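Local coordinates for protein HTH-type transcriptional repressor NemR (Escherichia coli, PDB 4YZE) that represses transcription of the nemRA-gloA operon by binding to the NemR box, in the response to electrophiles and reactive chlorine species, at residues A[27-31]-A[54-58]. The protein carries 5 engineered substitutions. Numbering follows the deposited sequence.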
loop_
_atom_site.group_PDB
_atom_site.type_symbol
_atom_site.label_atom_id
_atom_site.label_comp_id
_atom_site.label_asym_id
_atom_site.label_seq_id
_atom_site.Cartn_x
_atom_site.Cartn_y
_atom_site.Cartn_z
ATOM N N GLY A 27 1.923 -15.054 2.714
ATOM C CA GLY A 27 0.596 -14.596 3.087
ATOM C C GLY A 27 0.023 -15.418 4.231
ATOM O O GLY A 27 0.479 -16.534 4.488
ATOM N N PHE A 28 -0.977 -14.882 4.924
ATOM C CA PHE A 28 -1.564 -15.609 6.041
ATOM C C PHE A 28 -2.524 -16.720 5.598
ATOM O O PHE A 28 -2.470 -17.837 6.113
ATOM C CB PHE A 28 -2.260 -14.672 7.042
ATOM C CG PHE A 28 -2.826 -15.404 8.230
ATOM C CD1 PHE A 28 -1.983 -15.882 9.228
ATOM C CD2 PHE A 28 -4.190 -15.649 8.334
ATOM C CE1 PHE A 28 -2.491 -16.565 10.326
ATOM C CE2 PHE A 28 -4.711 -16.346 9.427
ATOM C CZ PHE A 28 -3.860 -16.800 10.425
ATOM N N THR A 29 -3.410 -16.407 4.658
ATOM C CA THR A 29 -4.351 -17.396 4.139
ATOM C C THR A 29 -3.597 -18.492 3.414
ATOM O O THR A 29 -4.051 -19.640 3.352
ATOM C CB THR A 29 -5.359 -16.765 3.173
ATOM O OG1 THR A 29 -4.694 -15.774 2.379
ATOM C CG2 THR A 29 -6.499 -16.111 3.947
ATOM N N GLY A 30 -2.441 -18.123 2.865
ATOM C CA GLY A 30 -1.574 -19.062 2.181
ATOM C C GLY A 30 -0.957 -20.071 3.131
ATOM O O GLY A 30 -0.776 -21.218 2.773
ATOM N N MET A 31 -0.628 -19.642 4.345
ATOM C CA MET A 31 0.000 -20.528 5.316
ATOM C C MET A 31 -0.955 -21.579 5.865
ATOM O O MET A 31 -1.886 -21.244 6.588
ATOM C CB MET A 31 0.563 -19.715 6.477
ATOM C CG MET A 31 1.222 -20.563 7.540
ATOM S SD MET A 31 1.420 -19.631 9.064
ATOM C CE MET A 31 -0.292 -19.416 9.553
ATOM N N LYS A 54 -6.780 -21.613 13.709
ATOM C CA LYS A 54 -5.832 -20.856 12.915
ATOM C C LYS A 54 -6.154 -19.377 13.026
ATOM O O LYS A 54 -5.250 -18.534 13.115
ATOM C CB LYS A 54 -5.864 -21.293 11.451
ATOM C CG LYS A 54 -4.891 -20.494 10.585
ATOM C CD LYS A 54 -5.117 -20.710 9.099
ATOM C CE LYS A 54 -4.042 -19.996 8.310
ATOM N NZ LYS A 54 -4.332 -19.876 6.852
ATOM N N GLU A 55 -7.447 -19.065 13.035
ATOM C CA GLU A 55 -7.892 -17.681 13.113
ATOM C C GLU A 55 -7.448 -17.057 14.427
ATOM O O GLU A 55 -6.943 -15.936 14.448
ATOM C CB GLU A 55 -9.413 -17.576 12.974
ATOM C CG GLU A 55 -9.924 -16.099 13.027
ATOM C CD GLU A 55 -10.372 -15.659 14.421
ATOM O OE1 GLU A 55 -10.329 -16.480 15.360
ATOM O OE2 GLU A 55 -10.784 -14.492 14.584
ATOM N N ALA A 56 -7.642 -17.794 15.519
ATOM C CA ALA A 56 -7.278 -17.303 16.848
ATOM C C ALA A 56 -5.774 -17.015 16.905
ATOM O O ALA A 56 -5.323 -15.979 17.420
ATOM C CB ALA A 56 -7.685 -18.321 17.912
ATOM N N PHE A 57 -5.013 -17.947 16.346
ATOM C CA PHE A 57 -3.578 -17.837 16.252
ATOM C C PHE A 57 -3.121 -16.567 15.516
ATOM O O PHE A 57 -2.182 -15.877 15.952
ATOM C CB PHE A 57 -3.042 -19.074 15.539
ATOM C CG PHE A 57 -1.602 -18.984 15.213
ATOM C CD1 PHE A 57 -0.649 -19.289 16.172
ATOM C CD2 PHE A 57 -1.193 -18.591 13.955
ATOM C CE1 PHE A 57 0.697 -19.212 15.879
ATOM C CE2 PHE A 57 0.149 -18.505 13.649
ATOM C CZ PHE A 57 1.098 -18.817 14.613
ATOM N N GLY A 58 -3.771 -16.274 14.390
ATOM C CA GLY A 58 -3.471 -15.075 13.628
ATOM C C GLY A 58 -3.649 -13.792 14.431
ATOM O O GLY A 58 -2.831 -12.886 14.326
#
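K54 lays its side chain, with all four chi angles trans, across one face of the F28 ring. Its CE stands 4.1 Å from the ring centroid and 22° off the ring normal, a CH-pi contact; its NZ, at 4.6 Å and 19°, adds a cation-pi interaction over the same face. The extended chain carries the ammonium on to two carbonyls of the turn 27-31, with hydrogen bonds from K54 NZ to F28 O (2.9 Å) and to M31 O (2.8 Å). In the TetR-type DNA-binding domain this turn joins helix 10-26 to helix 33-40, while K54 opens helix 54-79, the long helix leading out of that domain; the contact thus ties the 27-31 turn to the first turn of helix 54-79, so that the segments flanking the predicted helix-turn-helix (32-51) in sequence meet. Next to the lysine, F28 CZ reaches G58 CA at 3.7 Å, where an ideal CB on G58 would sit 2.7 Å from F28 CZ and clash. F57 closes the apolar side: its CD2 lies 4.4 Å from F28 CE1, edge to edge, and its CE2 4.2 Å from M31 CE. F57 also packs on L15 and L16, and M31 on L22, of helix 10-26.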